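Packaging protein UL32 (Human herpesvirus 8 type M, PDB 6XF9) forms a zinc-binding pentameric ring that is required for herpesviral packaging, probably helping to bring new capsids to nuclear replication compartments for cleavage and packaging of viral DNA. Local coordinates at the interface of chains A and B. Coordinates in Å, arbitrary orientation; residue numbers count along the deposited sequence, not the author numbering. Chains: chain A/B, Packaging protein UL32.

The interface of chains A and B. Residues chain A 134-135, 140, 145, 148, 152; chain B 325-328, 332.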
loop_
_atom_site.group_PDB
_atom_site.type_symbol
_atom_site.label_atom_id
_atom_site.label_comp_id
_atom_site.label_asym_id
_atom_site.label_seq_id
_atom_site.Cartn_x
_atom_site.Cartn_y
_atom_site.Cartn_z
ATOM N N GLN A 134 4.271 27.953 -24.220
ATOM C CA GLN A 134 3.029 27.429 -24.775
ATOM C C GLN A 134 3.024 27.391 -26.298
ATOM O O GLN A 134 2.275 26.595 -26.879
ATOM C CB GLN A 134 1.833 28.260 -24.310
ATOM C CG GLN A 134 1.830 28.721 -22.847
ATOM C CD GLN A 134 1.626 27.618 -21.824
ATOM O OE1 GLN A 134 1.976 26.450 -22.053
ATOM N NE2 GLN A 134 1.024 27.981 -20.688
ATOM N N LYS A 135 3.870 28.215 -26.937
ATOM C CA LYS A 135 3.945 28.307 -28.408
ATOM C C LYS A 135 2.590 28.633 -29.048
ATOM O O LYS A 135 2.061 27.834 -29.819
ATOM C CB LYS A 135 4.505 27.011 -28.999
ATOM C CG LYS A 135 5.930 26.696 -28.568
ATOM C CD LYS A 135 6.428 25.411 -29.207
ATOM C CE LYS A 135 7.874 25.131 -28.829
ATOM N NZ LYS A 135 8.046 24.991 -27.356
ATOM N N THR A 140 -2.327 24.207 -34.927
ATOM C CA THR A 140 -2.687 22.954 -34.285
ATOM C C THR A 140 -4.121 22.628 -34.657
ATOM O O THR A 140 -4.968 23.524 -34.760
ATOM C CB THR A 140 -2.542 22.997 -32.745
ATOM O OG1 THR A 140 -3.530 23.875 -32.192
ATOM C CG2 THR A 140 -1.150 23.489 -32.343
ATOM N N ILE A 145 -6.852 20.514 -29.050
ATOM C CA ILE A 145 -6.840 21.678 -28.170
ATOM C C ILE A 145 -7.072 21.288 -26.708
ATOM O O ILE A 145 -6.298 21.680 -25.830
ATOM C CB ILE A 145 -7.868 22.717 -28.647
ATOM C CG1 ILE A 145 -7.336 23.497 -29.864
ATOM C CG2 ILE A 145 -8.217 23.670 -27.515
ATOM C CD1 ILE A 145 -5.991 24.264 -29.611
ATOM N N ILE A 148 -4.108 19.634 -25.169
ATOM C CA ILE A 148 -3.014 20.578 -24.969
ATOM C C ILE A 148 -3.269 21.419 -23.737
ATOM O O ILE A 148 -2.351 21.676 -22.955
ATOM C CB ILE A 148 -2.810 21.448 -26.223
ATOM C CG1 ILE A 148 -2.150 20.634 -27.337
ATOM C CG2 ILE A 148 -1.914 22.597 -25.904
ATOM C CD1 ILE A 148 -2.464 21.152 -28.741
ATOM N N GLN A 152 -0.709 22.396 -20.763
ATOM C CA GLN A 152 -0.431 23.805 -20.482
ATOM C C GLN A 152 -0.746 24.170 -19.040
ATOM O O GLN A 152 -0.080 25.029 -18.449
ATOM C CB GLN A 152 -1.235 24.693 -21.420
ATOM C CG GLN A 152 -0.884 24.524 -22.872
ATOM C CD GLN A 152 -1.501 25.610 -23.681
ATOM O OE1 GLN A 152 -2.425 26.282 -23.213
ATOM N NE2 GLN A 152 -0.975 25.838 -24.876
ATOM N N ASN B 325 -4.692 28.603 -34.840
ATOM C CA ASN B 325 -3.478 28.626 -34.028
ATOM C C ASN B 325 -3.638 27.828 -32.737
ATOM O O ASN B 325 -4.721 27.351 -32.378
ATOM C CB ASN B 325 -3.160 30.035 -33.512
ATOM C CG ASN B 325 -2.810 31.007 -34.575
ATOM O OD1 ASN B 325 -3.354 32.124 -34.591
ATOM N ND2 ASN B 325 -1.878 30.635 -35.453
ATOM N N ASN B 326 -2.548 27.793 -31.971
ATOM C CA ASN B 326 -2.536 27.267 -30.612
ATOM C C ASN B 326 -2.959 28.324 -29.600
ATOM O O ASN B 326 -2.414 28.392 -28.506
ATOM C CB ASN B 326 -1.133 26.759 -30.293
ATOM C CG ASN B 326 -1.120 25.759 -29.179
ATOM O OD1 ASN B 326 -2.145 25.141 -28.871
ATOM N ND2 ASN B 326 0.033 25.598 -28.546
ATOM N N VAL B 327 -3.954 29.134 -29.917
ATOM C CA VAL B 327 -4.495 30.089 -28.958
ATOM C C VAL B 327 -5.437 29.358 -27.998
ATOM O O VAL B 327 -6.302 28.588 -28.431
ATOM C CB VAL B 327 -5.197 31.226 -29.712
ATOM C CG1 VAL B 327 -5.832 32.195 -28.774
ATOM C CG2 VAL B 327 -4.167 31.950 -30.537
ATOM N N LYS B 328 -5.287 29.628 -26.694
ATOM C CA LYS B 328 -6.015 28.924 -25.631
ATOM C C LYS B 328 -7.499 29.277 -25.605
ATOM O O LYS B 328 -7.913 30.366 -26.008
ATOM C CB LYS B 328 -5.377 29.233 -24.266
ATOM C CG LYS B 328 -5.634 30.657 -23.755
ATOM C CD LYS B 328 -4.627 31.091 -22.678
ATOM C CE LYS B 328 -4.962 30.535 -21.296
ATOM N NZ LYS B 328 -3.920 30.865 -20.268
ATOM N N ARG B 332 -9.485 32.270 -27.268
ATOM C CA ARG B 332 -10.336 32.063 -28.435
ATOM C C ARG B 332 -11.737 32.587 -28.194
ATOM O O ARG B 332 -12.334 33.211 -29.080
ATOM C CB ARG B 332 -10.433 30.600 -28.807
ATOM C CG ARG B 332 -9.211 30.030 -29.382
ATOM C CD ARG B 332 -9.492 28.593 -29.707
ATOM N NE ARG B 332 -8.294 27.967 -30.223
ATOM C CZ ARG B 332 -8.272 27.095 -31.214
ATOM N NH1 ARG B 332 -9.400 26.736 -31.809
ATOM N NH2 ARG B 332 -7.110 26.583 -31.600
#
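With CG anti to its backbone N (chi1 -158°), B:Asn326 extends its amide from a loop of one subunit across to the next, between the A:Gln134–A:Lys135 backbone and helix 145-164, at a subunit interface of the pentameric ring. Asparagine suits the place, being short and carrying a donor at its tip: ND2 gives a hydrogen bond of 3.3 Å to the carbonyl O of A:Lys135. That oxygen lies in the amide plane, yet the donor stands well above the carbonyl plane, 62° out of it. ND2 also comes within 3.0 Å of A:Gln134 O, but its N-H points away and no bond forms. A:Thr140 and A:Ile148 pack against the amide. The methyl CG2 of A:Thr140 lies 3.9 Å from B:Asn326 CB, while branched A:Ile148 turns CG2 and CD1 toward OD1. From farther along the helix A:Gln152 meets B:Asn326 tip to tip, NE2 3.8 Å from ND2 with no hydrogen bond seen between them, the amide planes turned 56° apart. Nearby, the first turn of the helix presents A:Ile145, whose CG1–CD1 arm gives an apolar surface to the guanidinium of B:Arg332. Arginine serves its own chain here, its several N-H groups bracing the loop that carries B:Asn326: NE donates to B:Val327 O at 2.8 Å, that oxygen lying near the guanidinium plane. B:Asn325 O accepts a bent hydrogen bond from B:Arg332 NH2, which approaches almost along the C=O axis, the oxygen tilted from the guanidinium plane.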